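Local coordinates for protein ethylbenzene dehydrogenase beta-subunit (Aromatoleum aromaticum, PDB 2IVF) that probably relays electrons as the ferredoxin-like beta-subunit of a three-chain dehydrogenase, carrying three iron/sulfur clusters (SF4) and one fe3-s4 cluster, at residues L29-C34 with Q229-V234; T33-C38 with N54-Y59; T21-N26 with R233-G238; V256-H261 with Y272-G277. One frame throughout, in Å; residues are numbered along the deposited sequence.

How the contacts relate
From the N terminus, strand 19-24 opens contact 3 and leads straight into the cysteine-rich loop and helix 33-42, where contacts 1 and 2 begin on shared residues. Contact 2 closes first, a short loop that brings strand 55-59 back to the helix. Contacts 1 and 3 close about 200 residues later on overlapping residues after helix 225-228, so the loop of contact 1 lies within that of contact 3, and contact 2 within contact 3. All three touch one iron/sulfur cluster, and Arg235 of contact 3 bonds Asn54 of contact 2. Contact 4 follows in series as a hairpin, whose strand 270-273 lies beside 19-24 in the sheet of contact 3.

Contact 1: L29-C34 with Q229-V234; sequences LGCQTC and QCPGRV. With SF4 (iron/sulfur cluster), chain T.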
# COMPACT_ATOMS: atom_id res chain seq x y z
N LEU B 29 6.23 4.32 -8.81
CA LEU B 29 6.28 4.35 -7.36
C LEU B 29 6.22 2.97 -6.71
O LEU B 29 6.07 2.84 -5.49
CB LEU B 29 5.19 5.26 -6.82
CG LEU B 29 3.78 4.90 -7.25
CD1 LEU B 29 2.89 5.12 -6.13
CD2 LEU B 29 3.35 5.77 -8.47
N GLY B 30 6.40 1.92 -7.50
CA GLY B 30 6.51 0.58 -6.96
C GLY B 30 5.25 0.09 -6.24
O GLY B 30 5.34 -0.77 -5.38
N CYS B 31 4.09 0.60 -6.63
CA CYS B 31 2.82 0.30 -5.93
C CYS B 31 2.25 -1.06 -6.30
O CYS B 31 1.32 -1.49 -5.67
CB CYS B 31 1.76 1.39 -6.21
SG CYS B 31 1.18 1.40 -7.96
N GLN B 32 2.75 -1.72 -7.37
CA GLN B 32 2.26 -3.06 -7.77
C GLN B 32 0.78 -3.08 -8.27
O GLN B 32 0.21 -4.15 -8.42
CB GLN B 32 2.38 -4.07 -6.60
CG GLN B 32 3.76 -4.24 -5.91
CD GLN B 32 4.75 -5.01 -6.80
OE1 GLN B 32 4.31 -5.80 -7.62
NE2 GLN B 32 6.06 -4.77 -6.65
N THR B 33 0.16 -1.93 -8.52
CA THR B 33 -1.20 -1.94 -9.05
C THR B 33 -1.24 -2.66 -10.38
O THR B 33 -2.17 -3.45 -10.64
CB THR B 33 -1.81 -0.54 -9.16
OG1 THR B 33 -1.65 0.12 -7.92
CG2 THR B 33 -3.30 -0.62 -9.48
N CYS B 34 -0.24 -2.42 -11.22
CA CYS B 34 -0.13 -3.12 -12.47
C CYS B 34 -0.05 -4.66 -12.30
O CYS B 34 -0.68 -5.41 -13.07
CB CYS B 34 1.05 -2.58 -13.29
SG CYS B 34 2.59 -2.60 -12.31
N GLN B 229 -4.39 0.64 -15.64
CA GLN B 229 -4.57 0.75 -14.18
C GLN B 229 -3.44 1.34 -13.35
O GLN B 229 -3.52 1.39 -12.12
CB GLN B 229 -4.97 -0.61 -13.61
CG GLN B 229 -6.33 -1.09 -14.17
CD GLN B 229 -6.90 -2.29 -13.47
OE1 GLN B 229 -7.09 -3.32 -14.09
NE2 GLN B 229 -7.12 -2.19 -12.15
N CYS B 230 -2.40 1.84 -14.00
CA CYS B 230 -1.25 2.35 -13.34
C CYS B 230 -1.60 3.74 -12.79
O CYS B 230 -1.82 4.69 -13.59
CB CYS B 230 -0.15 2.50 -14.32
SG CYS B 230 1.27 3.44 -13.73
N PRO B 231 -1.68 3.85 -11.48
CA PRO B 231 -1.98 5.13 -10.90
C PRO B 231 -0.88 6.16 -11.02
O PRO B 231 -1.16 7.35 -10.86
CB PRO B 231 -2.22 4.83 -9.44
CG PRO B 231 -2.16 3.38 -9.28
CD PRO B 231 -1.55 2.80 -10.46
N GLY B 232 0.35 5.72 -11.22
CA GLY B 232 1.46 6.63 -11.36
C GLY B 232 1.50 7.33 -12.71
O GLY B 232 2.28 8.26 -12.88
N ARG B 233 0.65 6.92 -13.63
CA ARG B 233 0.56 7.50 -14.98
C ARG B 233 1.92 7.39 -15.69
O ARG B 233 2.34 8.29 -16.41
CB ARG B 233 0.02 8.94 -14.91
CG ARG B 233 -1.22 9.09 -13.96
CD ARG B 233 -1.64 10.51 -13.70
NE ARG B 233 -2.52 11.13 -14.70
CZ ARG B 233 -2.12 11.87 -15.75
NH1 ARG B 233 -0.84 12.16 -15.97
NH2 ARG B 233 -3.03 12.40 -16.53
N VAL B 234 2.52 6.23 -15.50
CA VAL B 234 3.86 5.86 -15.93
C VAL B 234 3.88 5.29 -17.33
O VAL B 234 4.91 5.27 -18.00
CB VAL B 234 4.30 4.78 -14.92
CG1 VAL B 234 5.37 3.87 -15.39
CG2 VAL B 234 4.50 5.44 -13.57
FE1 SF4 T . 4.87 1.51 -11.26
FE2 SF4 T . 3.07 -0.48 -11.80
FE3 SF4 T . 2.51 2.10 -12.31
FE4 SF4 T . 2.55 1.32 -9.72
S1 SF4 T . 1.12 0.60 -11.30
S2 SF4 T . 3.48 3.22 -10.62
S3 SF4 T . 4.25 -0.19 -9.85
S4 SF4 T . 4.17 0.83 -13.31
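Leu29, Cys31 and Thr33 meet Pro231 and Gly232 around a ferredoxin-type cubane site, in which a CxxCxxC motif is completed by a Cys-Pro step far along the chain. Cys31 SG binds iron FE4 and Cys34 SG binds FE2, each at 2.2 Å, and Cys230 SG takes FE3 at 2.3 Å; Cys28, also of the pocket, would be the fourth ligand, as in ferredoxins. Cys230 SG lies anti to its backbone N (chi1 168°), toward the cluster. Two of the sulfurs are also met by an N-H: Thr33 N to Cys31 SG and Val234 N to Cys230 SG are both 3.5 Å and nearly straight, which probably eases the negative charge on the thiolates.

No hydrogen bond joins the two segments, and their direct contact is van der Waals. Thr33 and Pro231 reach toward each other tip to tip, OG1 of the threonine 3.6 Å from CG of the proline, with residues of the alpha-subunit packing on both. Thr33 CG2 lies 3.3 Å from Gln229 O. Because Gly232 has no side chain, Leu29 CD2 can settle 3.6 Å from its CA while lying 3.3 Å from cluster sulfur S2.

Contact 2: T33-C38 with N54-Y59; sequences TCTVAC and NNVTTY. With SF4 (iron/sulfur cluster), chain T; SF4 (iron/sulfur cluster), chain U.
Cys34, in the first turn of helix 33-42, faces the start of the 54-59 segment: its SG lies 3.1 Å from Asn54 ND2 and 3.3 Å from Val56 CG2, so that an amide nitrogen and a methyl both lie against this ligand sulfur. The carboxamide of Asn54 also covers Cys34 CB. Next comes Thr35, which the Asn54 side chain crosses at about a right angle. Its OG1 receives a weak, bent bond from Asn54 ND2 (3.3 Å, 128°), but its stronger partner is Gln32 OE1; Gln32 NE2 in turn bonds Val56 O. Val56 CG2 rests against the same hydroxyl. A water bridges the backbones here, donating to Thr35 O at 2.8 Å and to Asn54 O at 2.7 Å.

The segment belongs to a CxxCxxCxxxC motif of the dicluster ferredoxin type, whose last cysteine serves a different cubane from Cys31 and Cys34, and probably from Cys28. Strand 55-59, an outermost strand, within this chain, of its sheet, pairs with strand 141-149 and runs roughly antiparallel to the helix, the axes 7.6 Å apart at closest approach. One turn beyond Cys34, Cys38 holds SG anti to its backbone N (chi1 -171°) and binds iron FE2 of the second cluster at 2.3 Å. Cys38 CB packs on Asn54 CB, while OD1 of that asparagine accepts a hydrogen bond from Arg235 NH2.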
# COMPACT_ATOMS: atom_id res chain seq x y z
N THR B 33 0.16 -1.93 -8.52
CA THR B 33 -1.20 -1.94 -9.05
C THR B 33 -1.24 -2.66 -10.38
O THR B 33 -2.17 -3.45 -10.64
CB THR B 33 -1.81 -0.54 -9.16
OG1 THR B 33 -1.65 0.12 -7.92
CG2 THR B 33 -3.30 -0.62 -9.48
N CYS B 34 -0.24 -2.42 -11.22
CA CYS B 34 -0.13 -3.12 -12.47
C CYS B 34 -0.05 -4.66 -12.30
O CYS B 34 -0.68 -5.41 -13.07
CB CYS B 34 1.05 -2.58 -13.29
SG CYS B 34 2.59 -2.60 -12.31
N THR B 35 0.64 -5.11 -11.25
CA THR B 35 0.76 -6.53 -10.90
C THR B 35 -0.60 -7.13 -10.63
O THR B 35 -0.99 -8.19 -11.24
CB THR B 35 1.70 -6.67 -9.71
OG1 THR B 35 2.93 -6.00 -10.06
CG2 THR B 35 1.94 -8.18 -9.35
N VAL B 36 -1.33 -6.47 -9.77
CA VAL B 36 -2.68 -6.95 -9.40
C VAL B 36 -3.69 -6.79 -10.53
O VAL B 36 -4.62 -7.58 -10.62
CB VAL B 36 -3.21 -6.37 -8.07
CG1 VAL B 36 -2.16 -6.52 -6.90
CG2 VAL B 36 -3.72 -4.93 -8.21
N ALA B 37 -3.52 -5.76 -11.37
CA ALA B 37 -4.41 -5.51 -12.51
C ALA B 37 -4.36 -6.74 -13.41
O ALA B 37 -5.37 -7.31 -13.76
CB ALA B 37 -3.96 -4.21 -13.30
N CYS B 38 -3.15 -7.16 -13.74
CA CYS B 38 -2.99 -8.37 -14.56
C CYS B 38 -3.51 -9.60 -13.87
O CYS B 38 -4.25 -10.39 -14.48
CB CYS B 38 -1.52 -8.62 -14.84
SG CYS B 38 -1.32 -9.92 -16.05
N ASN B 54 2.76 -9.34 -15.40
CA ASN B 54 3.24 -8.03 -15.09
C ASN B 54 3.90 -8.16 -13.75
O ASN B 54 3.27 -8.62 -12.77
CB ASN B 54 2.14 -6.98 -15.00
CG ASN B 54 2.70 -5.63 -14.63
OD1 ASN B 54 2.84 -4.77 -15.48
ND2 ASN B 54 3.09 -5.46 -13.35
N ASN B 55 5.18 -7.83 -13.72
CA ASN B 55 5.93 -7.92 -12.49
C ASN B 55 6.64 -6.61 -12.18
O ASN B 55 7.05 -5.89 -13.09
CB ASN B 55 6.93 -9.08 -12.51
CG ASN B 55 7.76 -9.10 -13.73
OD1 ASN B 55 7.37 -9.72 -14.75
ND2 ASN B 55 8.91 -8.51 -13.65
N VAL B 56 6.77 -6.32 -10.91
CA VAL B 56 7.47 -5.09 -10.49
C VAL B 56 8.40 -5.38 -9.36
O VAL B 56 8.00 -5.93 -8.35
CB VAL B 56 6.53 -3.96 -10.06
CG1 VAL B 56 7.33 -2.72 -9.86
CG2 VAL B 56 5.41 -3.71 -11.07
N THR B 57 9.69 -5.09 -9.55
CA THR B 57 10.64 -5.32 -8.48
C THR B 57 11.55 -4.13 -8.32
O THR B 57 11.59 -3.24 -9.16
CB THR B 57 11.50 -6.58 -8.75
OG1 THR B 57 12.16 -6.44 -10.01
CG2 THR B 57 10.61 -7.88 -8.74
N THR B 58 12.30 -4.14 -7.26
CA THR B 58 13.19 -3.03 -6.94
C THR B 58 14.51 -3.28 -7.67
O THR B 58 14.96 -4.44 -7.79
CB THR B 58 13.36 -2.86 -5.41
OG1 THR B 58 12.06 -2.58 -4.82
CG2 THR B 58 14.37 -1.72 -5.03
N TYR B 59 15.07 -2.24 -8.24
CA TYR B 59 16.37 -2.33 -8.90
C TYR B 59 17.35 -1.34 -8.26
O TYR B 59 16.93 -0.19 -7.95
CB TYR B 59 16.25 -2.10 -10.42
CG TYR B 59 17.53 -2.53 -11.09
CD1 TYR B 59 17.68 -3.82 -11.58
CD2 TYR B 59 18.63 -1.70 -11.09
CE1 TYR B 59 18.88 -4.25 -12.12
CE2 TYR B 59 19.82 -2.10 -11.67
CZ TYR B 59 19.94 -3.40 -12.14
OH TYR B 59 21.11 -3.84 -12.68
FE1 SF4 T . 4.87 1.51 -11.26
FE2 SF4 T . 3.07 -0.48 -11.80
FE3 SF4 T . 2.51 2.10 -12.31
FE4 SF4 T . 2.55 1.32 -9.72
S1 SF4 T . 1.12 0.60 -11.30
S2 SF4 T . 3.48 3.22 -10.62
S3 SF4 T . 4.25 -0.19 -9.85
S4 SF4 T . 4.17 0.83 -13.31
FE1 SF4 U . 0.28 -8.55 -20.32
FE2 SF4 U . -0.96 -8.88 -18.02
FE3 SF4 U . -0.23 -6.41 -18.80
FE4 SF4 U . -2.30 -7.59 -20.05
S1 SF4 U . -2.23 -6.94 -17.85
S2 SF4 U . -0.54 -6.57 -21.08
S3 SF4 U . -1.64 -9.82 -20.01
S4 SF4 U . 1.17 -8.21 -18.26
O HOH W 1 0.87 -9.89 -12.44

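Contact 3: T21-N26 with R233-G238; sequences TVIDLN and RVRAFG. With SF4 (iron/sulfur cluster), chain T.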
# COMPACT_ATOMS: atom_id res chain seq x y z
N THR B 21 4.73 -0.67 -25.34
CA THR B 21 4.49 0.03 -24.12
C THR B 21 5.75 0.82 -23.79
O THR B 21 6.88 0.37 -24.01
CB THR B 21 4.18 -0.93 -22.95
OG1 THR B 21 2.89 -1.56 -23.13
CG2 THR B 21 4.18 -0.16 -21.62
N VAL B 22 5.56 2.02 -23.30
CA VAL B 22 6.63 2.80 -22.73
C VAL B 22 6.37 2.87 -21.22
O VAL B 22 5.23 3.11 -20.78
CB VAL B 22 6.68 4.22 -23.29
CG1 VAL B 22 7.57 5.14 -22.43
CG2 VAL B 22 7.17 4.16 -24.76
N ILE B 23 7.41 2.68 -20.42
CA ILE B 23 7.29 2.74 -18.95
C ILE B 23 8.26 3.77 -18.45
O ILE B 23 9.45 3.67 -18.72
CB ILE B 23 7.65 1.38 -18.31
CG1 ILE B 23 6.71 0.31 -18.90
CG2 ILE B 23 7.70 1.47 -16.76
CD1 ILE B 23 6.90 -1.14 -18.37
N ASP B 24 7.77 4.79 -17.76
CA ASP B 24 8.61 5.92 -17.34
C ASP B 24 9.08 5.63 -15.94
O ASP B 24 8.34 5.79 -14.99
CB ASP B 24 7.83 7.24 -17.37
CG ASP B 24 8.71 8.44 -17.08
OD1 ASP B 24 9.85 8.24 -16.53
OD2 ASP B 24 8.27 9.57 -17.37
N LEU B 25 10.36 5.30 -15.80
CA LEU B 25 10.86 4.89 -14.50
C LEU B 25 10.95 6.03 -13.54
O LEU B 25 11.04 5.80 -12.33
CB LEU B 25 12.21 4.20 -14.63
CG LEU B 25 12.15 2.94 -15.50
CD1 LEU B 25 13.49 2.34 -15.70
CD2 LEU B 25 11.19 1.88 -14.85
N ASN B 26 10.95 7.26 -14.05
CA ASN B 26 10.87 8.41 -13.14
C ASN B 26 9.59 8.50 -12.36
O ASN B 26 9.54 9.09 -11.27
CB ASN B 26 11.10 9.69 -13.93
CG ASN B 26 12.43 9.72 -14.48
OD1 ASN B 26 13.41 9.91 -13.72
ND2 ASN B 26 12.56 9.44 -15.79
N ARG B 233 0.65 6.92 -13.63
CA ARG B 233 0.56 7.50 -14.98
C ARG B 233 1.92 7.39 -15.69
O ARG B 233 2.34 8.29 -16.41
CB ARG B 233 0.02 8.94 -14.91
CG ARG B 233 -1.22 9.09 -13.96
CD ARG B 233 -1.64 10.51 -13.70
NE ARG B 233 -2.52 11.13 -14.70
CZ ARG B 233 -2.12 11.87 -15.75
NH1 ARG B 233 -0.84 12.16 -15.97
NH2 ARG B 233 -3.03 12.40 -16.53
N VAL B 234 2.52 6.23 -15.50
CA VAL B 234 3.86 5.86 -15.93
C VAL B 234 3.88 5.29 -17.33
O VAL B 234 4.91 5.27 -18.00
CB VAL B 234 4.30 4.78 -14.92
CG1 VAL B 234 5.37 3.87 -15.39
CG2 VAL B 234 4.50 5.44 -13.57
N ARG B 235 2.73 4.77 -17.74
CA ARG B 235 2.63 3.85 -18.85
C ARG B 235 2.02 4.53 -20.07
O ARG B 235 1.02 5.21 -19.96
CB ARG B 235 1.71 2.72 -18.47
CG ARG B 235 2.07 1.90 -17.25
CD ARG B 235 3.25 1.11 -17.50
NE ARG B 235 3.45 0.14 -16.44
CZ ARG B 235 3.25 -1.18 -16.55
NH1 ARG B 235 2.81 -1.73 -17.65
NH2 ARG B 235 3.50 -1.95 -15.50
N ALA B 236 2.62 4.35 -21.23
CA ALA B 236 1.96 4.69 -22.46
C ALA B 236 1.94 3.47 -23.37
O ALA B 236 2.76 2.56 -23.25
CB ALA B 236 2.69 5.89 -23.17
N PHE B 237 0.99 3.48 -24.29
CA PHE B 237 0.67 2.29 -25.03
C PHE B 237 0.23 2.70 -26.42
O PHE B 237 -0.44 3.72 -26.60
CB PHE B 237 -0.50 1.55 -24.37
CG PHE B 237 -0.87 0.26 -25.07
CD1 PHE B 237 0.04 -0.75 -25.18
CD2 PHE B 237 -2.15 0.06 -25.60
CE1 PHE B 237 -0.30 -1.96 -25.81
CE2 PHE B 237 -2.50 -1.13 -26.21
CZ PHE B 237 -1.59 -2.13 -26.33
N GLY B 238 0.59 1.89 -27.40
CA GLY B 238 0.08 2.11 -28.73
C GLY B 238 0.90 1.41 -29.77
O GLY B 238 1.78 0.65 -29.43
FE1 SF4 T . 4.87 1.51 -11.26
FE2 SF4 T . 3.07 -0.48 -11.80
FE3 SF4 T . 2.51 2.10 -12.31
FE4 SF4 T . 2.55 1.32 -9.72
S1 SF4 T . 1.12 0.60 -11.30
S2 SF4 T . 3.48 3.22 -10.62
S3 SF4 T . 4.25 -0.19 -9.85
S4 SF4 T . 4.17 0.83 -13.31
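Thr21, Val22 and Ile23 pair with Phe237, Ala236 and Arg235 in an antiparallel ladder that joins strand 19-24 to strand 235-239, an outermost strand within this chain of a mixed sheet. Val22 and Ala236 form the hydrogen-bonded pair, N to O both ways at 2.9 Å, and Asp24 N to Val234 O, also 2.9 Å, closes the far side of the non-hydrogen-bonded pair Ile23-Arg235. Val22 and Ala236 turn their side chains to the face covered by helix 246-253.

On the face bearing Thr21, Ile23, Arg235 and Phe237, Arg235 reaches the cluster. Ile23 and Arg235 lie side by side, pointing the same way, with Ile23 CD1 4.0 Å above the guanidinium plane of Arg235 and over its centre. Cluster sulfur S4 lies at the guanidinium edge, in its plane, 3.3 Å from NE. Arg235 NH1 bonds Asn227 OD1, and this bond and the in-plane sulfur would limit the group's rotation; its charge probably stabilises the nearby cluster electrostatically. Ile23 CG2 also packs on Val234 CG1 at 3.6 Å. Farther along, Thr21 OG1, bonded to Asn227, meets the edge of the Phe237 ring at CD1 (3.6 Å).

Past the ladder, Asp24 OD1 accepts Asn26 N in an Asx turn, from above the carboxylate plane, and Asn26 ND2 at 3.1 Å on its syn lone pair; Asp24 OD2 bonds Tyr273 of the alpha-subunit. Pairing of the strand before the first cysteine motif with the strand after the last is characteristic of the dicluster ferredoxin fold.

Contact 4: V256-H261 with Y272-G277; sequences VALPLH and YVPPMG
The Tyr272 ring reaches across to Leu258 and Leu260 in a beta hairpin formed by strands 258-259 and 270-273. Tyr272 CG sits beside its own backbone N (chi1 -69°). Leu258 O lies at the ring edge, in the ring plane and 3.6 Å from CD1 of the tyrosine. Leu260 CB comes up obliquely to the ring, 3.7 Å from Tyr272 CE1.

At the other end the bump is a carbonyl: Val256 O sits in a hollow formed by the CA and both methyls of Val273 and by Pro274 CD, which is 3.4 Å away. Ala257 CB meets Val273 CG2 more loosely, at 4.3 Å, and Leu258 CD1 just touches Pro274 CG. Strand 19-24 lies next to this side, with Val22 against both Ala257 and Val273.

Leu258 and Tyr272 exchange two short backbone bonds, each 2.7 Å from N to O, the one from Leu258 N almost straight at 172°; both donors stand above the acceptor's carbonyl plane. Pro274 has no N-H to offer Val256 O, which is met by the CA-H of Val273 (3.4 Å), consistent with the pairing ending here. Two backbone bonds with apolar and CA-H contacts thus hold the hairpin, and the Tyr272 hydroxyl, bonded to Ala148 O, ties it to strand 141-149.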
# COMPACT_ATOMS: atom_id res chain seq x y z
N VAL B 256 13.76 8.70 -25.99
CA VAL B 256 14.08 8.74 -24.54
C VAL B 256 13.62 7.48 -23.83
O VAL B 256 13.85 7.31 -22.65
CB VAL B 256 13.43 9.98 -23.84
CG1 VAL B 256 14.16 11.25 -24.30
CG2 VAL B 256 11.93 10.03 -24.12
N ALA B 257 12.95 6.60 -24.58
CA ALA B 257 12.41 5.38 -24.04
C ALA B 257 13.27 4.25 -24.67
O ALA B 257 13.33 4.11 -25.89
CB ALA B 257 10.93 5.25 -24.36
N LEU B 258 13.99 3.53 -23.82
CA LEU B 258 15.00 2.57 -24.22
C LEU B 258 14.65 1.13 -23.87
O LEU B 258 14.05 0.86 -22.85
CB LEU B 258 16.34 2.90 -23.55
CG LEU B 258 16.86 4.31 -23.75
CD1 LEU B 258 18.06 4.56 -22.85
CD2 LEU B 258 17.15 4.63 -25.24
N PRO B 259 15.09 0.19 -24.72
CA PRO B 259 14.81 -1.19 -24.50
C PRO B 259 15.56 -1.78 -23.35
O PRO B 259 16.71 -1.40 -23.05
CB PRO B 259 15.28 -1.86 -25.80
CG PRO B 259 16.32 -1.01 -26.31
CD PRO B 259 15.87 0.40 -25.94
N LEU B 260 14.93 -2.74 -22.69
CA LEU B 260 15.59 -3.45 -21.62
C LEU B 260 16.45 -4.60 -22.20
O LEU B 260 15.96 -5.49 -22.91
CB LEU B 260 14.57 -3.92 -20.56
CG LEU B 260 15.08 -4.85 -19.43
CD1 LEU B 260 16.00 -4.10 -18.49
CD2 LEU B 260 13.87 -5.47 -18.65
N HIS B 261 17.75 -4.56 -21.94
CA HIS B 261 18.64 -5.64 -22.32
C HIS B 261 18.53 -5.98 -23.83
O HIS B 261 18.40 -7.14 -24.20
CB HIS B 261 18.37 -6.89 -21.48
CG HIS B 261 18.91 -6.83 -20.07
ND1 HIS B 261 20.24 -6.58 -19.78
CD2 HIS B 261 18.31 -7.06 -18.89
CE1 HIS B 261 20.42 -6.65 -18.48
NE2 HIS B 261 19.26 -6.93 -17.91
N TYR B 272 11.75 1.96 -21.88
CA TYR B 272 11.81 2.53 -20.56
C TYR B 272 12.48 3.91 -20.60
O TYR B 272 13.50 4.08 -21.25
CB TYR B 272 12.64 1.64 -19.65
CG TYR B 272 11.98 0.33 -19.35
CD1 TYR B 272 12.14 -0.76 -20.21
CD2 TYR B 272 11.25 0.15 -18.18
CE1 TYR B 272 11.54 -1.96 -19.93
CE2 TYR B 272 10.61 -1.03 -17.91
CZ TYR B 272 10.77 -2.08 -18.77
OH TYR B 272 10.18 -3.28 -18.49
N VAL B 273 11.83 4.89 -19.98
CA VAL B 273 12.47 6.20 -19.70
C VAL B 273 13.30 5.99 -18.44
O VAL B 273 12.77 5.68 -17.35
CB VAL B 273 11.46 7.34 -19.49
CG1 VAL B 273 12.21 8.67 -19.37
CG2 VAL B 273 10.44 7.39 -20.67
N PRO B 274 14.63 6.15 -18.57
CA PRO B 274 15.46 5.83 -17.43
C PRO B 274 15.31 6.89 -16.33
O PRO B 274 14.99 8.06 -16.61
CB PRO B 274 16.88 5.81 -18.02
CG PRO B 274 16.85 6.76 -19.15
CD PRO B 274 15.45 6.58 -19.73
N PRO B 275 15.61 6.48 -15.09
CA PRO B 275 15.46 7.34 -13.96
C PRO B 275 16.56 8.35 -13.85
O PRO B 275 17.75 8.01 -13.94
CB PRO B 275 15.49 6.37 -12.77
CG PRO B 275 16.37 5.30 -13.18
CD PRO B 275 16.16 5.17 -14.70
N MET B 276 16.18 9.59 -13.61
CA MET B 276 17.12 10.69 -13.34
C MET B 276 17.80 10.49 -11.98
O MET B 276 19.02 10.68 -11.87
CB MET B 276 16.37 12.02 -13.36
CG MET B 276 15.82 12.41 -14.74
SD MET B 276 14.79 13.89 -14.68
CE MET B 276 13.33 13.33 -13.79
N GLY B 277 17.03 10.05 -10.98
CA GLY B 277 17.53 9.82 -9.63
C GLY B 277 17.83 11.10 -8.88
O GLY B 277 17.76 12.19 -9.44